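PDB 3B77: uncharacterized protein from Exiguobacterium sibiricum, which is of unknown function but is built on a bacterial pleckstrin-homology domain and assembles into oligomers, probably in part through its helical C-terminal region. Local coordinates for residues A[66-78]-A[116-128]. Sequence-based numbering, arbitrary orientation.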
loop_
_atom_site.group_PDB
_atom_site.type_symbol
_atom_site.label_atom_id
_atom_site.label_comp_id
_atom_site.label_asym_id
_atom_site.label_seq_id
_atom_site.Cartn_x
_atom_site.Cartn_y
_atom_site.Cartn_z
ATOM N N TYR A 66 17.571 43.091 -24.016
ATOM C CA TYR A 66 17.747 41.765 -23.460
ATOM C C TYR A 66 18.568 41.897 -22.197
ATOM O O TYR A 66 19.787 41.874 -22.256
ATOM C CB TYR A 66 18.437 40.836 -24.461
ATOM C CG TYR A 66 17.706 40.680 -25.782
ATOM C CD1 TYR A 66 16.480 40.033 -25.845
ATOM C CD2 TYR A 66 18.249 41.167 -26.960
ATOM C CE1 TYR A 66 15.788 39.882 -27.058
ATOM C CE2 TYR A 66 17.580 41.021 -28.176
ATOM C CZ TYR A 66 16.339 40.377 -28.226
ATOM O OH TYR A 66 15.656 40.225 -29.434
ATOM N N PRO A 67 17.901 42.072 -21.048
ATOM C CA PRO A 67 18.624 42.083 -19.778
ATOM C C PRO A 67 19.273 40.733 -19.551
ATOM O O PRO A 67 18.629 39.706 -19.758
ATOM C CB PRO A 67 17.515 42.335 -18.740
ATOM C CG PRO A 67 16.407 42.972 -19.519
ATOM C CD PRO A 67 16.452 42.272 -20.843
ATOM N N TYR A 68 20.538 40.737 -19.161
ATOM C CA TYR A 68 21.295 39.483 -19.022
ATOM C C TYR A 68 20.584 38.514 -18.085
ATOM O O TYR A 68 20.537 37.292 -18.362
ATOM C CB TYR A 68 22.721 39.750 -18.503
ATOM C CG TYR A 68 23.482 40.770 -19.325
ATOM C CD1 TYR A 68 23.549 40.663 -20.714
ATOM C CD2 TYR A 68 24.133 41.822 -18.717
ATOM C CE1 TYR A 68 24.248 41.603 -21.474
ATOM C CE2 TYR A 68 24.834 42.745 -19.449
ATOM C CZ TYR A 68 24.892 42.648 -20.829
ATOM O OH TYR A 68 25.581 43.599 -21.550
ATOM N N ALA A 69 20.031 39.087 -17.000
ATOM C CA ALA A 69 19.294 38.336 -15.963
ATOM C C ALA A 69 18.167 37.475 -16.499
ATOM O O ALA A 69 17.885 36.461 -15.918
ATOM C CB ALA A 69 18.761 39.273 -14.892
ATOM N N HIS A 70 17.518 37.879 -17.579
ATOM C CA HIS A 70 16.418 37.110 -18.163
ATOM C C HIS A 70 16.795 36.480 -19.486
ATOM O O HIS A 70 16.070 35.621 -19.987
ATOM C CB HIS A 70 15.191 38.004 -18.371
ATOM C CG HIS A 70 14.745 38.689 -17.122
ATOM N ND1 HIS A 70 14.359 37.994 -15.993
ATOM C CD2 HIS A 70 14.651 40.005 -16.808
ATOM C CE1 HIS A 70 14.055 38.851 -15.033
ATOM N NE2 HIS A 70 14.223 40.077 -15.498
ATOM N N TYR A 71 17.897 36.935 -20.087
ATOM C CA TYR A 71 18.371 36.386 -21.360
ATOM C C TYR A 71 19.840 36.035 -21.217
ATOM O O TYR A 71 20.699 36.878 -21.397
ATOM C CB TYR A 71 18.179 37.394 -22.485
ATOM C CG TYR A 71 16.756 37.789 -22.699
ATOM C CD1 TYR A 71 15.934 37.036 -23.493
ATOM C CD2 TYR A 71 16.236 38.903 -22.100
ATOM C CE1 TYR A 71 14.631 37.374 -23.689
ATOM C CE2 TYR A 71 14.935 39.256 -22.287
ATOM C CZ TYR A 71 14.128 38.483 -23.073
ATOM O OH TYR A 71 12.793 38.821 -23.274
ATOM N N PRO A 72 20.133 34.792 -20.861
ATOM C CA PRO A 72 21.526 34.345 -20.754
ATOM C C PRO A 72 22.353 34.297 -22.050
ATOM O O PRO A 72 21.837 33.962 -23.136
ATOM C CB PRO A 72 21.390 32.927 -20.194
ATOM C CG PRO A 72 20.007 32.872 -19.613
ATOM C CD PRO A 72 19.193 33.726 -20.486
ATOM N N ILE A 73 23.642 34.598 -21.885
ATOM C CA ILE A 73 24.626 34.583 -22.967
ATOM C C ILE A 73 25.261 33.227 -23.024
ATOM O O ILE A 73 25.611 32.670 -21.993
ATOM C CB ILE A 73 25.704 35.683 -22.774
ATOM C CG1 ILE A 73 25.029 37.064 -22.832
ATOM C CG2 ILE A 73 26.772 35.588 -23.822
ATOM C CD1 ILE A 73 25.925 38.188 -22.541
ATOM N N ARG A 74 25.335 32.675 -24.232
ATOM C CA ARG A 74 25.842 31.338 -24.452
ATOM C C ARG A 74 26.491 31.267 -25.826
ATOM O O ARG A 74 26.196 32.071 -26.708
ATOM C CB ARG A 74 24.701 30.328 -24.434
ATOM C CG ARG A 74 23.947 30.215 -23.156
ATOM C CD ARG A 74 22.820 29.185 -23.301
ATOM N NE ARG A 74 22.014 29.076 -22.072
ATOM C CZ ARG A 74 20.856 29.704 -21.818
ATOM N NH1 ARG A 74 20.277 30.526 -22.708
ATOM N NH2 ARG A 74 20.270 29.516 -20.634
ATOM N N HIS A 75 27.365 30.280 -25.988
ATOM C CA HIS A 75 28.010 29.991 -27.250
ATOM C C HIS A 75 28.726 31.177 -27.848
ATOM O O HIS A 75 28.555 31.481 -29.032
ATOM C CB HIS A 75 26.993 29.406 -28.227
ATOM C CG HIS A 75 26.251 28.242 -27.668
ATOM N ND1 HIS A 75 26.862 27.036 -27.413
ATOM C CD2 HIS A 75 24.959 28.097 -27.296
ATOM C CE1 HIS A 75 25.976 26.192 -26.911
ATOM N NE2 HIS A 75 24.812 26.814 -26.826
ATOM N N VAL A 76 29.551 31.818 -27.021
ATOM C CA VAL A 76 30.337 32.956 -27.449
ATOM C C VAL A 76 31.470 32.489 -28.367
ATOM O O VAL A 76 32.311 31.684 -27.962
ATOM C CB VAL A 76 30.890 33.730 -26.250
ATOM C CG1 VAL A 76 31.750 34.913 -26.714
ATOM C CG2 VAL A 76 29.732 34.211 -25.375
HETATM N N MSE A 77 31.460 32.995 -29.606
HETATM C CA MSE A 77 32.454 32.674 -30.629
HETATM C C MSE A 77 33.157 33.913 -31.210
HETATM O O MSE A 77 32.666 35.039 -31.123
HETATM C CB MSE A 77 31.783 31.965 -31.800
HETATM C CG MSE A 77 31.029 30.717 -31.453
HETATM SE SE MSE A 77 32.226 29.228 -30.974
HETATM C CE MSE A 77 30.677 27.823 -30.401
ATOM N N PHE A 78 34.295 33.674 -31.847
ATOM C CA PHE A 78 35.040 34.734 -32.512
ATOM C C PHE A 78 35.701 34.211 -33.763
ATOM O O PHE A 78 36.054 33.040 -33.841
ATOM C CB PHE A 78 36.094 35.344 -31.586
ATOM C CG PHE A 78 36.700 36.585 -32.125
ATOM C CD1 PHE A 78 35.904 37.655 -32.455
ATOM C CD2 PHE A 78 38.063 36.685 -32.326
ATOM C CE1 PHE A 78 36.453 38.791 -32.979
ATOM C CE2 PHE A 78 38.613 37.833 -32.837
ATOM C CZ PHE A 78 37.818 38.879 -33.159
ATOM N N LYS A 116 36.205 38.394 -24.822
ATOM C CA LYS A 116 36.573 37.943 -23.483
ATOM C C LYS A 116 35.486 38.220 -22.470
ATOM O O LYS A 116 35.159 37.348 -21.692
ATOM C CB LYS A 116 37.885 38.579 -23.013
ATOM C CG LYS A 116 39.158 38.166 -23.788
ATOM C CD LYS A 116 40.392 38.805 -23.104
ATOM C CE LYS A 116 41.667 38.786 -23.917
ATOM N NZ LYS A 116 42.842 39.354 -23.118
ATOM N N ALA A 117 34.937 39.430 -22.490
ATOM C CA ALA A 117 33.873 39.855 -21.544
ATOM C C ALA A 117 32.646 38.952 -21.607
ATOM O O ALA A 117 32.196 38.433 -20.584
ATOM C CB ALA A 117 33.452 41.327 -21.806
ATOM N N LEU A 118 32.123 38.764 -22.817
ATOM C CA LEU A 118 30.945 37.922 -23.044
ATOM C C LEU A 118 31.172 36.468 -22.603
ATOM O O LEU A 118 30.298 35.836 -21.983
ATOM C CB LEU A 118 30.545 37.981 -24.518
ATOM C CG LEU A 118 29.987 39.332 -24.977
ATOM C CD1 LEU A 118 29.579 39.280 -26.461
ATOM C CD2 LEU A 118 28.801 39.734 -24.066
ATOM N N LEU A 119 32.362 35.958 -22.894
ATOM C CA LEU A 119 32.789 34.606 -22.508
ATOM C C LEU A 119 32.741 34.454 -20.963
ATOM O O LEU A 119 32.270 33.460 -20.423
ATOM C CB LEU A 119 34.211 34.413 -23.046
ATOM C CG LEU A 119 34.825 33.146 -23.627
ATOM C CD1 LEU A 119 33.968 32.468 -24.692
ATOM C CD2 LEU A 119 36.189 33.563 -24.235
ATOM N N ALA A 120 33.204 35.477 -20.265
ATOM C CA ALA A 120 33.215 35.508 -18.818
ATOM C C ALA A 120 31.793 35.597 -18.265
ATOM O O ALA A 120 31.458 34.932 -17.284
ATOM C CB ALA A 120 34.047 36.686 -18.353
ATOM N N ILE A 121 30.952 36.405 -18.904
ATOM C CA ILE A 121 29.535 36.524 -18.493
ATOM C C ILE A 121 28.827 35.178 -18.668
ATOM O O ILE A 121 28.184 34.702 -17.750
ATOM C CB ILE A 121 28.783 37.635 -19.301
ATOM C CG1 ILE A 121 29.379 39.017 -19.006
ATOM C CG2 ILE A 121 27.276 37.646 -18.972
ATOM C CD1 ILE A 121 28.825 40.109 -19.910
ATOM N N ALA A 122 28.947 34.573 -19.854
ATOM C CA ALA A 122 28.325 33.268 -20.112
ATOM C C ALA A 122 28.703 32.268 -19.023
ATOM O O ALA A 122 27.867 31.497 -18.551
ATOM C CB ALA A 122 28.742 32.729 -21.483
ATOM N N GLU A 123 29.969 32.263 -18.633
ATOM C CA GLU A 123 30.410 31.299 -17.647
ATOM C C GLU A 123 29.784 31.546 -16.270
ATOM O O GLU A 123 29.325 30.620 -15.612
ATOM C CB GLU A 123 31.945 31.234 -17.552
ATOM C CG GLU A 123 32.400 30.303 -16.418
ATOM C CD GLU A 123 33.828 29.791 -16.534
ATOM O OE1 GLU A 123 34.468 29.977 -17.605
ATOM O OE2 GLU A 123 34.300 29.178 -15.536
ATOM N N LYS A 124 29.772 32.789 -15.834
ATOM C CA LYS A 124 29.218 33.141 -14.524
ATOM C C LYS A 124 27.760 32.738 -14.457
ATOM O O LYS A 124 27.307 32.232 -13.423
ATOM C CB LYS A 124 29.324 34.643 -14.311
ATOM C CG LYS A 124 28.856 35.145 -12.964
ATOM C CD LYS A 124 29.819 34.788 -11.868
ATOM C CE LYS A 124 29.471 35.521 -10.583
ATOM N NZ LYS A 124 30.299 35.061 -9.446
ATOM N N GLN A 125 27.033 32.946 -15.561
ATOM C CA GLN A 125 25.615 32.609 -15.641
ATOM C C GLN A 125 25.471 31.126 -15.545
ATOM O O GLN A 125 24.651 30.648 -14.776
ATOM C CB GLN A 125 24.951 33.161 -16.926
ATOM C CG GLN A 125 24.886 34.688 -16.947
ATOM C CD GLN A 125 24.104 35.293 -18.103
ATOM O OE1 GLN A 125 24.355 35.024 -19.309
ATOM N NE2 GLN A 125 23.154 36.150 -17.741
ATOM N N TYR A 126 26.280 30.395 -16.304
ATOM C CA TYR A 126 26.232 28.924 -16.321
ATOM C C TYR A 126 26.442 28.347 -14.914
ATOM O O TYR A 126 25.706 27.489 -14.410
ATOM C CB TYR A 126 27.323 28.393 -17.234
ATOM C CG TYR A 126 27.373 26.870 -17.334
ATOM C CD1 TYR A 126 26.618 26.194 -18.289
ATOM C CD2 TYR A 126 28.204 26.111 -16.497
ATOM C CE1 TYR A 126 26.671 24.809 -18.398
ATOM C CE2 TYR A 126 28.257 24.722 -16.590
ATOM C CZ TYR A 126 27.495 24.081 -17.545
ATOM O OH TYR A 126 27.542 22.698 -17.668
ATOM N N GLU A 127 27.471 28.846 -14.271
ATOM C CA GLU A 127 27.806 28.365 -12.960
ATOM C C GLU A 127 26.657 28.667 -12.007
ATOM O O GLU A 127 26.269 27.810 -11.235
ATOM C CB GLU A 127 29.131 28.970 -12.502
ATOM C CG GLU A 127 30.066 27.907 -11.919
ATOM C CD GLU A 127 31.506 28.053 -12.412
ATOM O OE1 GLU A 127 32.304 28.746 -11.711
ATOM O OE2 GLU A 127 31.812 27.481 -13.512
ATOM N N GLY A 128 26.066 29.847 -12.114
ATOM C CA GLY A 128 24.931 30.213 -11.306
ATOM C C GLY A 128 23.771 29.253 -11.446
ATOM O O GLY A 128 23.100 28.942 -10.452
HETATM O O HOH W 1 25.830 30.851 -19.879
#
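Strand 73-78 lies across helix 116-128 with the two axes 7.0 Å apart and their directions 128° from each other, the CA of Ile73 facing that of Ala122 and the CA of Val76 that of Leu119. Where the strand begins, the side-chain amide of Gln125 bridges helix and loop. Its OE1 accepts the backbone N-H of Ile73 in a nearly straight bond (N to OE1 2.7 Å, 170° at the hydrogen) lying in the carbonyl plane, while NE2 donates weakly to Tyr68 O at 2.9 Å. CG lies beside its own backbone N and anti to the carbonyl carbon (chi1 -67°), and the chain beyond it runs extended to this amide. Cut back to an alanine, this position would probably leave the N-H of Ile73 without its acceptor and the turn at Tyr68 less firmly tied to the helix. Ile73 drives its CD1 down between two helix residues, 3.6 Å from Leu118 CD2 and 3.9 Å from Ile121 CG2, its side chain crossing that of Leu118 at about a right angle. The methyl of Ala122 lies under the carbonyl of Ile73, CB 3.2 Å from Ile73 O, which also accepts a bond from a water. Val76 packs one turn back toward the N-terminal end of the helix segment: its methyls rest on Leu118 CB, and its CB meets Leu119 CD1 at 3.7 Å. Tyr187 of helix 184-191 packs against Leu118 and Ile121, while the hydroxyl of Tyr68 bonds to Thr44 O. The apolar row, flanked by one polar tether, joins the second sheet to the long helix 108-146, consistent with the C-terminal helix that closes one end of the β-sandwich in a pleckstrin-homology fold.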